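Local coordinates for substrate-binding protein (Synechococcus sp., PDB 6WPN), which probably binds a sugar or oligosaccharide in the periplasm and delivers it to a membrane transporter, at residues L30-L35 and V61-L66; N42-D47 and A328-E333; D47-W52 and L319-G324. All coordinates share one frame; numbering follows the deposited sequence.

Interaction 1 (L30-L35 and V61-L66)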
loop_
_atom_site.group_PDB
_atom_site.type_symbol
_atom_site.label_atom_id
_atom_site.label_comp_id
_atom_site.label_asym_id
_atom_site.label_seq_id
_atom_site.Cartn_x
_atom_site.Cartn_y
_atom_site.Cartn_z
ATOM N N LEU A 30 24.344 -14.106 -2.651
ATOM C CA LEU A 30 22.973 -13.958 -2.191
ATOM C C LEU A 30 22.116 -13.407 -3.320
ATOM O O LEU A 30 22.585 -12.633 -4.158
ATOM C CB LEU A 30 22.908 -13.018 -0.986
ATOM C CG LEU A 30 23.723 -13.437 0.236
ATOM C CD1 LEU A 30 23.838 -12.293 1.234
ATOM C CD2 LEU A 30 23.110 -14.658 0.890
ATOM N N GLN A 31 20.858 -13.825 -3.353
ATOM C CA GLN A 31 19.890 -13.294 -4.304
ATOM C C GLN A 31 18.842 -12.491 -3.545
ATOM O O GLN A 31 18.173 -13.025 -2.653
ATOM C CB GLN A 31 19.243 -14.398 -5.139
ATOM C CG GLN A 31 20.170 -15.113 -6.095
ATOM C CD GLN A 31 19.467 -16.240 -6.832
ATOM O OE1 GLN A 31 18.475 -16.793 -6.346
ATOM N NE2 GLN A 31 19.965 -16.574 -8.016
ATOM N N LEU A 32 18.721 -11.211 -3.887
ATOM C CA LEU A 32 17.747 -10.311 -3.284
ATOM C C LEU A 32 16.581 -10.119 -4.243
ATOM O O LEU A 32 16.788 -9.892 -5.440
ATOM C CB LEU A 32 18.383 -8.960 -2.952
ATOM C CG LEU A 32 17.429 -7.826 -2.566
ATOM C CD1 LEU A 32 16.804 -8.061 -1.195
ATOM C CD2 LEU A 32 18.153 -6.496 -2.609
ATOM N N TRP A 33 15.364 -10.233 -3.718
ATOM C CA TRP A 33 14.139 -10.078 -4.494
ATOM C C TRP A 33 13.376 -8.875 -3.956
ATOM O O TRP A 33 12.992 -8.859 -2.782
ATOM C CB TRP A 33 13.270 -11.333 -4.393
ATOM C CG TRP A 33 13.744 -12.498 -5.205
ATOM C CD1 TRP A 33 14.995 -12.693 -5.718
ATOM C CD2 TRP A 33 12.980 -13.656 -5.562
ATOM N NE1 TRP A 33 15.050 -13.891 -6.391
ATOM C CE2 TRP A 33 13.827 -14.505 -6.307
ATOM C CE3 TRP A 33 11.661 -14.056 -5.331
ATOM C CZ2 TRP A 33 13.398 -15.728 -6.821
ATOM C CZ3 TRP A 33 11.236 -15.267 -5.843
ATOM C CH2 TRP A 33 12.102 -16.091 -6.578
ATOM N N THR A 34 13.148 -7.878 -4.807
ATOM C CA THR A 34 12.405 -6.687 -4.419
ATOM C C THR A 34 11.150 -6.559 -5.272
ATOM O O THR A 34 11.031 -7.176 -6.334
ATOM C CB THR A 34 13.254 -5.410 -4.547
ATOM O OG1 THR A 34 13.709 -5.262 -5.898
ATOM C CG2 THR A 34 14.454 -5.472 -3.619
ATOM N N LEU A 35 10.217 -5.736 -4.799
ATOM C CA LEU A 35 8.901 -5.591 -5.412
ATOM C C LEU A 35 8.760 -4.215 -6.045
ATOM O O LEU A 35 8.856 -3.198 -5.350
ATOM C CB LEU A 35 7.798 -5.797 -4.376
ATOM C CG LEU A 35 7.697 -7.202 -3.801
ATOM C CD1 LEU A 35 6.454 -7.336 -2.937
ATOM C CD2 LEU A 35 7.694 -8.203 -4.933
ATOM N N VAL A 61 25.701 -9.866 -3.842
ATOM C CA VAL A 61 24.257 -9.842 -4.040
ATOM C C VAL A 61 23.952 -9.775 -5.528
ATOM O O VAL A 61 24.522 -8.950 -6.253
ATOM C CB VAL A 61 23.612 -8.664 -3.291
ATOM C CG1 VAL A 61 22.163 -8.490 -3.718
ATOM C CG2 VAL A 61 23.693 -8.897 -1.794
ATOM N N ARG A 62 23.071 -10.662 -5.986
ATOM C CA ARG A 62 22.487 -10.597 -7.322
ATOM C C ARG A 62 21.024 -10.195 -7.159
ATOM O O ARG A 62 20.220 -10.956 -6.609
ATOM C CB ARG A 62 22.629 -11.928 -8.061
ATOM C CG ARG A 62 24.055 -12.307 -8.490
ATOM C CD ARG A 62 24.585 -11.435 -9.644
ATOM N NE ARG A 62 25.483 -10.364 -9.203
ATOM C CZ ARG A 62 26.779 -10.534 -8.949
ATOM N NH1 ARG A 62 27.333 -11.732 -9.088
ATOM N NH2 ARG A 62 27.524 -9.509 -8.556
ATOM N N TRP A 63 20.690 -8.997 -7.629
ATOM C CA TRP A 63 19.399 -8.365 -7.392
ATOM C C TRP A 63 18.444 -8.616 -8.554
ATOM O O TRP A 63 18.815 -8.435 -9.719
ATOM C CB TRP A 63 19.597 -6.861 -7.193
ATOM C CG TRP A 63 18.347 -6.045 -7.184
ATOM C CD1 TRP A 63 17.162 -6.353 -6.589
ATOM C CD2 TRP A 63 18.158 -4.779 -7.825
ATOM N NE1 TRP A 63 16.249 -5.352 -6.810
ATOM C CE2 TRP A 63 16.837 -4.375 -7.569
ATOM C CE3 TRP A 63 18.984 -3.945 -8.585
ATOM C CZ2 TRP A 63 16.318 -3.171 -8.045
ATOM C CZ3 TRP A 63 18.471 -2.752 -9.059
ATOM C CH2 TRP A 63 17.150 -2.376 -8.788
ATOM N N THR A 64 17.216 -9.026 -8.232
ATOM C CA THR A 64 16.143 -9.183 -9.208
ATOM C C THR A 64 14.894 -8.497 -8.673
ATOM O O THR A 64 14.504 -8.725 -7.522
ATOM C CB THR A 64 15.843 -10.658 -9.510
ATOM O OG1 THR A 64 15.287 -11.285 -8.348
ATOM C CG2 THR A 64 17.109 -11.403 -9.924
ATOM N N ASP A 65 14.287 -7.636 -9.487
ATOM C CA ASP A 65 13.075 -6.913 -9.114
ATOM C C ASP A 65 11.886 -7.468 -9.894
ATOM O O ASP A 65 11.958 -7.615 -11.119
ATOM C CB ASP A 65 13.248 -5.415 -9.380
ATOM C CG ASP A 65 12.076 -4.593 -8.891
ATOM O OD1 ASP A 65 11.783 -4.641 -7.676
ATOM O OD2 ASP A 65 11.456 -3.890 -9.721
ATOM N N LEU A 66 10.800 -7.772 -9.189
ATOM C CA LEU A 66 9.627 -8.434 -9.739
ATOM C C LEU A 66 8.358 -7.680 -9.368
ATOM O O LEU A 66 8.343 -6.910 -8.403
ATOM C CB LEU A 66 9.516 -9.890 -9.257
ATOM C CG LEU A 66 10.257 -11.017 -9.974
ATOM C CD1 LEU A 66 11.751 -10.825 -9.807
ATOM C CD2 LEU A 66 9.847 -12.373 -9.424
#

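Interaction 2 (N42-D47 and A328-E333)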
loop_
_atom_site.group_PDB
_atom_site.type_symbol
_atom_site.label_atom_id
_atom_site.label_comp_id
_atom_site.label_asym_id
_atom_site.label_seq_id
_atom_site.Cartn_x
_atom_site.Cartn_y
_atom_site.Cartn_z
ATOM N N ASN A 42 16.988 2.277 -9.511
ATOM C CA ASN A 42 18.225 1.567 -9.829
ATOM C C ASN A 42 19.459 2.237 -9.232
ATOM O O ASN A 42 20.298 1.523 -8.656
ATOM C CB ASN A 42 18.352 1.405 -11.349
ATOM C CG ASN A 42 17.570 0.211 -11.879
ATOM O OD1 ASN A 42 16.698 -0.332 -11.201
ATOM N ND2 ASN A 42 17.877 -0.192 -13.105
ATOM N N PRO A 43 19.651 3.563 -9.330
ATOM C CA PRO A 43 20.857 4.160 -8.717
ATOM C C PRO A 43 20.979 3.908 -7.223
ATOM O O PRO A 43 22.078 3.595 -6.743
ATOM C CB PRO A 43 20.704 5.657 -9.032
ATOM C CG PRO A 43 19.842 5.709 -10.220
ATOM C CD PRO A 43 18.870 4.578 -10.063
ATOM N N TYR A 44 19.892 4.070 -6.463
ATOM C CA TYR A 44 19.939 3.762 -5.037
ATOM C C TYR A 44 20.411 2.332 -4.798
ATOM O O TYR A 44 21.337 2.095 -4.017
ATOM C CB TYR A 44 18.573 3.980 -4.389
ATOM C CG TYR A 44 18.544 3.509 -2.952
ATOM C CD1 TYR A 44 18.975 4.336 -1.922
ATOM C CD2 TYR A 44 18.110 2.228 -2.626
ATOM C CE1 TYR A 44 18.966 3.906 -0.608
ATOM C CE2 TYR A 44 18.100 1.789 -1.317
ATOM C CZ TYR A 44 18.526 2.630 -0.310
ATOM O OH TYR A 44 18.512 2.195 0.997
HETATM N N MSE A 45 19.770 1.369 -5.451
HETATM C CA MSE A 45 20.117 -0.032 -5.273
HETATM C C MSE A 45 21.537 -0.318 -5.752
HETATM O O MSE A 45 22.243 -1.131 -5.161
HETATM C CB MSE A 45 19.119 -0.929 -6.010
HETATM C CG MSE A 45 17.689 -0.841 -5.492
HETATM SE SE MSE A 45 17.474 -1.484 -3.655
HETATM C CE MSE A 45 18.357 -3.201 -3.833
ATOM N N ASP A 46 21.958 0.366 -6.817
ATOM C CA ASP A 46 23.299 0.143 -7.347
ATOM C C ASP A 46 24.369 0.562 -6.350
ATOM O O ASP A 46 25.423 -0.076 -6.261
ATOM C CB ASP A 46 23.479 0.893 -8.670
ATOM C CG ASP A 46 22.830 0.177 -9.840
ATOM O OD1 ASP A 46 22.266 -0.921 -9.630
ATOM O OD2 ASP A 46 22.877 0.715 -10.971
ATOM N N ASP A 47 24.118 1.629 -5.590
ATOM C CA ASP A 47 25.102 2.088 -4.615
ATOM C C ASP A 47 25.075 1.256 -3.336
ATOM O O ASP A 47 26.129 0.835 -2.846
ATOM C CB ASP A 47 24.882 3.565 -4.292
ATOM C CG ASP A 47 26.040 4.162 -3.512
ATOM O OD1 ASP A 47 27.097 4.423 -4.127
ATOM O OD2 ASP A 47 25.901 4.359 -2.284
ATOM N N ALA A 328 17.471 6.134 5.758
ATOM C CA ALA A 328 17.371 7.580 5.598
ATOM C C ALA A 328 17.611 7.980 4.149
ATOM O O ALA A 328 16.860 8.780 3.579
ATOM C CB ALA A 328 18.360 8.285 6.528
ATOM N N ARG A 329 18.651 7.413 3.533
ATOM C CA ARG A 329 18.958 7.723 2.143
ATOM C C ARG A 329 17.827 7.296 1.215
ATOM O O ARG A 329 17.483 8.018 0.272
ATOM C CB ARG A 329 20.267 7.048 1.741
ATOM C CG ARG A 329 20.712 7.348 0.325
ATOM C CD ARG A 329 22.086 6.765 0.049
ATOM N NE ARG A 329 22.429 6.868 -1.365
ATOM C CZ ARG A 329 23.427 6.208 -1.943
ATOM N NH1 ARG A 329 23.660 6.360 -3.239
ATOM N NH2 ARG A 329 24.190 5.392 -1.225
ATOM N N PHE A 330 17.237 6.124 1.463
ATOM C CA PHE A 330 16.110 5.699 0.640
ATOM C C PHE A 330 14.885 6.563 0.894
ATOM O O PHE A 330 14.118 6.831 -0.035
ATOM C CB PHE A 330 15.791 4.217 0.879
ATOM C CG PHE A 330 14.745 3.665 -0.058
ATOM C CD1 PHE A 330 15.079 3.308 -1.357
ATOM C CD2 PHE A 330 13.435 3.477 0.366
ATOM C CE1 PHE A 330 14.126 2.798 -2.225
ATOM C CE2 PHE A 330 12.476 2.962 -0.496
ATOM C CZ PHE A 330 12.824 2.624 -1.798
ATOM N N ALA A 331 14.687 7.018 2.133
ATOM C CA ALA A 331 13.561 7.905 2.415
ATOM C C ALA A 331 13.680 9.209 1.637
ATOM O O ALA A 331 12.675 9.747 1.161
ATOM C CB ALA A 331 13.467 8.184 3.914
ATOM N N ARG A 332 14.902 9.725 1.482
ATOM C CA ARG A 332 15.088 10.947 0.706
ATOM C C ARG A 332 14.864 10.698 -0.780
ATOM O O ARG A 332 14.087 11.410 -1.428
ATOM C CB ARG A 332 16.485 11.526 0.939
ATOM C CG ARG A 332 16.782 11.893 2.374
ATOM C CD ARG A 332 18.185 12.453 2.534
ATOM N NE ARG A 332 18.562 12.566 3.941
ATOM C CZ ARG A 332 19.485 11.816 4.531
ATOM N NH1 ARG A 332 20.140 10.894 3.833
ATOM N NH2 ARG A 332 19.759 11.991 5.819
ATOM N N GLU A 333 15.540 9.690 -1.337
ATOM C CA GLU A 333 15.478 9.467 -2.778
ATOM C C GLU A 333 14.097 9.002 -3.213
ATOM O O GLU A 333 13.615 9.391 -4.283
ATOM C CB GLU A 333 16.549 8.459 -3.198
ATOM C CG GLU A 333 17.972 8.982 -3.028
ATOM C CD GLU A 333 19.036 7.952 -3.378
ATOM O OE1 GLU A 333 18.690 6.765 -3.574
ATOM O OE2 GLU A 333 20.225 8.335 -3.454
#

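Interaction 3 (D47-W52 and L319-G324)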
loop_
_atom_site.group_PDB
_atom_site.type_symbol
_atom_site.label_atom_id
_atom_site.label_comp_id
_atom_site.label_asym_id
_atom_site.label_seq_id
_atom_site.Cartn_x
_atom_site.Cartn_y
_atom_site.Cartn_z
ATOM N N ASP A 47 24.118 1.629 -5.590
ATOM C CA ASP A 47 25.102 2.088 -4.615
ATOM C C ASP A 47 25.075 1.256 -3.336
ATOM O O ASP A 47 26.129 0.835 -2.846
ATOM C CB ASP A 47 24.882 3.565 -4.292
ATOM C CG ASP A 47 26.040 4.162 -3.512
ATOM O OD1 ASP A 47 27.097 4.423 -4.127
ATOM O OD2 ASP A 47 25.901 4.359 -2.284
ATOM N N VAL A 48 23.887 1.043 -2.758
ATOM C CA VAL A 48 23.799 0.356 -1.468
ATOM C C VAL A 48 24.278 -1.088 -1.594
ATOM O O VAL A 48 25.038 -1.584 -0.751
ATOM C CB VAL A 48 22.371 0.445 -0.890
ATOM C CG1 VAL A 48 21.344 -0.190 -1.817
ATOM C CG2 VAL A 48 22.325 -0.201 0.485
ATOM N N LEU A 49 23.822 -1.796 -2.631
ATOM C CA LEU A 49 24.314 -3.149 -2.859
ATOM C C LEU A 49 25.801 -3.134 -3.183
ATOM O O LEU A 49 26.539 -4.047 -2.794
ATOM C CB LEU A 49 23.520 -3.824 -3.974
ATOM C CG LEU A 49 22.025 -4.008 -3.712
ATOM C CD1 LEU A 49 21.406 -4.836 -4.822
ATOM C CD2 LEU A 49 21.763 -4.636 -2.345
ATOM N N GLY A 50 26.251 -2.114 -3.920
ATOM C CA GLY A 50 27.682 -1.936 -4.122
ATOM C C GLY A 50 28.429 -1.794 -2.811
ATOM O O GLY A 50 29.482 -2.404 -2.612
ATOM N N SER A 51 27.897 -0.971 -1.902
ATOM C CA SER A 51 28.488 -0.856 -0.571
ATOM C C SER A 51 28.488 -2.202 0.140
ATOM O O SER A 51 29.484 -2.579 0.766
ATOM C CB SER A 51 27.742 0.190 0.253
ATOM O OG SER A 51 27.796 1.460 -0.372
ATOM N N TRP A 52 27.380 -2.942 0.052
ATOM C CA TRP A 52 27.335 -4.281 0.629
ATOM C C TRP A 52 28.420 -5.174 0.038
ATOM O O TRP A 52 29.121 -5.883 0.770
ATOM C CB TRP A 52 25.957 -4.901 0.413
ATOM C CG TRP A 52 25.943 -6.353 0.751
ATOM C CD1 TRP A 52 26.181 -7.394 -0.100
ATOM C CD2 TRP A 52 25.721 -6.933 2.042
ATOM N NE1 TRP A 52 26.104 -8.587 0.575
ATOM C CE2 TRP A 52 25.824 -8.335 1.893
ATOM C CE3 TRP A 52 25.438 -6.408 3.308
ATOM C CZ2 TRP A 52 25.651 -9.214 2.958
ATOM C CZ3 TRP A 52 25.266 -7.285 4.367
ATOM C CH2 TRP A 52 25.373 -8.672 4.185
ATOM N N LEU A 319 19.443 -6.567 7.560
ATOM C CA LEU A 319 19.765 -5.539 8.549
ATOM C C LEU A 319 20.539 -4.381 7.927
ATOM O O LEU A 319 20.329 -3.220 8.297
ATOM C CB LEU A 319 20.557 -6.146 9.708
ATOM C CG LEU A 319 19.806 -7.107 10.633
ATOM C CD1 LEU A 319 20.771 -7.865 11.533
ATOM C CD2 LEU A 319 18.799 -6.339 11.464
ATOM N N PHE A 320 21.438 -4.674 6.984
ATOM C CA PHE A 320 22.184 -3.614 6.311
ATOM C C PHE A 320 21.265 -2.737 5.473
ATOM O O PHE A 320 21.397 -1.508 5.478
ATOM C CB PHE A 320 23.294 -4.215 5.446
ATOM C CG PHE A 320 24.100 -3.192 4.689
ATOM C CD1 PHE A 320 25.098 -2.466 5.321
ATOM C CD2 PHE A 320 23.874 -2.974 3.338
ATOM C CE1 PHE A 320 25.845 -1.532 4.624
ATOM C CE2 PHE A 320 24.619 -2.043 2.635
ATOM C CZ PHE A 320 25.605 -1.319 3.280
ATOM N N LEU A 321 20.337 -3.350 4.737
ATOM C CA LEU A 321 19.427 -2.572 3.904
ATOM C C LEU A 321 18.498 -1.709 4.742
ATOM O O LEU A 321 18.006 -0.683 4.262
ATOM C CB LEU A 321 18.607 -3.500 3.008
ATOM C CG LEU A 321 19.336 -4.148 1.831
ATOM C CD1 LEU A 321 18.469 -5.227 1.196
ATOM C CD2 LEU A 321 19.739 -3.102 0.803
ATOM N N THR A 322 18.249 -2.104 5.988
ATOM C CA THR A 322 17.290 -1.424 6.844
ATOM C C THR A 322 17.949 -0.693 8.009
ATOM O O THR A 322 17.272 -0.371 8.989
ATOM C CB THR A 322 16.259 -2.424 7.365
ATOM O OG1 THR A 322 16.920 -3.411 8.166
ATOM C CG2 THR A 322 15.556 -3.113 6.207
ATOM N N ASN A 323 19.244 -0.396 7.922
ATOM C CA ASN A 323 19.878 0.331 9.013
ATOM C C ASN A 323 19.525 1.813 8.912
ATOM O O ASN A 323 18.752 2.235 8.047
ATOM C CB ASN A 323 21.393 0.111 9.012
ATOM C CG ASN A 323 22.089 0.716 7.799
ATOM O OD1 ASN A 323 21.483 1.424 6.994
ATOM N ND2 ASN A 323 23.377 0.434 7.670
ATOM N N GLY A 324 20.122 2.621 9.792
ATOM C CA GLY A 324 19.789 4.038 9.829
ATOM C C GLY A 324 20.193 4.760 8.558
ATOM O O GLY A 324 19.408 5.514 7.976
#

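Interaction 1 (L30-L35 and V61-L66)
Leu30 to Leu35 and Val61 to Leu66 run as neighbouring parallel strands at one margin of the mixed sheet, and helix 42-55 joins them as a classical beta-alpha-beta crossover. Residues pair one to one, from Leu30 with Val61 to Leu35 with Leu66. The ladder zigzags as parallel strands require: Leu30 O accepts from Arg62 N at 2.7 Å, Arg62 O from Leu32 N at 3.1 Å, and Leu32 O from Thr64 N, before Thr34 repeats the pattern with Thr64 and Leu66.

Side chains of Thr34, Trp63 and Asp65, all on one face, form a short chain of hydrogen bonds. The Trp63 indole NE1 donates to Thr34 OG1 at 2.7 Å in an almost perfectly straight bond (178°) lying in the ring plane. The same hydroxyl gives its proton to Asp65 OD1, also at 2.7 Å, on its anti side and somewhat out of the carboxylate plane. The chi1 of 58° places OG1 between Trp63 NE1 and Asp65 OD1, and threonine suits because its hydroxyl can accept from one and donate to the other. The indole is thereby fixed in rotation, while Asp65 OD2 is engaged by Leu37 N. Leu32 adds apolar contacts on this face, its CB 3.9 Å from Val61 CG1 and its CD2 4.1 Å from Trp63 CD1.

On the Trp33 face, Thr64 lies alongside the indole, and helix 72-80 packs there through Leu75 and Ala78. The Leu32 face is covered by helix 42-55, with Met45 (selenomethionine), Leu49 and Trp52, and by helix 311-321, while strand 87-90 continues the sheet beyond 30-35.

Interaction 2 (N42-D47 and A328-E333)
Phe330 presents the edge of its ring to one face of Tyr44, with CD1 3.3 Å above the tyrosine plane and displaced toward its rim. The centroids are 4.8 Å apart and the planes inclined at 60°, an edge-to-face pair. At the edge of the Tyr44 ring, Arg329 CG lies in the plane, 4.0 Å from Tyr44 CE1, and Glu333 OE1 comes near the plane beside CB and CD1, its carboxylate turned nearly perpendicular to the ring. Tyr44 sends its ring toward helix 324-334 because CG stands opposite the backbone N (chi1 173°); its hydroxyl is then anchored by Asn326 O. A tyrosine fits here, burying a broad apolar face yet ending in a group that can bond to a backbone carbonyl.

Beside the rings the residues are charged. Arg329, extended from CG to NE, reaches Asp47 with its guanidinium, although this link is doubtful in detail, and NE gives a weak hydrogen bond, part of a salt bridge, to Glu333 OE2 (3.4 Å), one helical turn on. Segments 42-47 and 328-333 run nearly antiparallel (166°), their axes 10.9 Å apart at closest approach: an edge-to-face aromatic pair between two helices of the alpha/beta fold of a solute-binding protein.

Interaction 3 (D47-W52 and L319-G324)
Val48 lies opposite Leu321, and Trp52 opposite Phe320, where the middle of helix 42-55 meets the C-terminal end of helix 311-321; the CA atoms of Val48 and Leu321 are 7.5 Å apart. From 47 to 52 the backbone is continuously helical, whereas segment 319-324 leaves helical geometry at Thr322, and Asn323 then caps helix 324-334, its OD1 accepting from Asn326 N.

Phe320 has the largest share of the contact. With CG swung directly opposite its backbone N (chi1 179°), its ring reaches into the surface of helix 42-55 and ends among Val48, Ser51 and Trp52, residues brought onto one side by the helical repeat. Its CE2 is 3.4 Å from Val48 O, which meets the ring at its edge, and 3.6 Å from Val48 CG2. Ser51, a small residue, also meets the ring at its edge, CB standing 4.0 Å from Phe320 CZ.

These are two helices packed together on one face of the sheet, as in the alpha/beta domains of periplasmic solute-binding proteins: both also lie on strands 30-35 and 61-66, where Leu321 and Leu49 touch Leu32.

Leu321 supplies the inner, wholly apolar side, its CD2 3.9 Å from Val48 CG2 and 4.0 Å from Leu49 CD2; branched aliphatic residues fill the buried angle between helices and sheet. Farther along helix 42-55, Trp52 CE3 approaches Phe320 CB at 3.7 Å, the two rings oblique with planes 55° apart, while Trp52 NE1 is satisfied by Ala59 O. Ser51 turns its hydroxyl back to Asp47 O, 41° above the carbonyl plane, so that this oxygen accepts from both OG and N of Ser51.

From the N terminus, strand 30-35 leads through helix 42-55 to strand 61-66, and interaction 1 closes this short crossover of 25 intervening residues. Helix 42-55 then reaches far ahead in sequence: its beginning meets 328-333 in interaction 2, its middle 319-324 in interaction 3, with 280 and 266 residues in between. The loop of interaction 3 lies within that of interaction 2, and both cross that of interaction 1, whose segments alternate with theirs. Asp47 belongs to both helix segments. Trp63 and Val61 pack beneath the same helix, so together the three contacts join the sheet edge, the early crossover helix and the later pair 311-321 and 324-334.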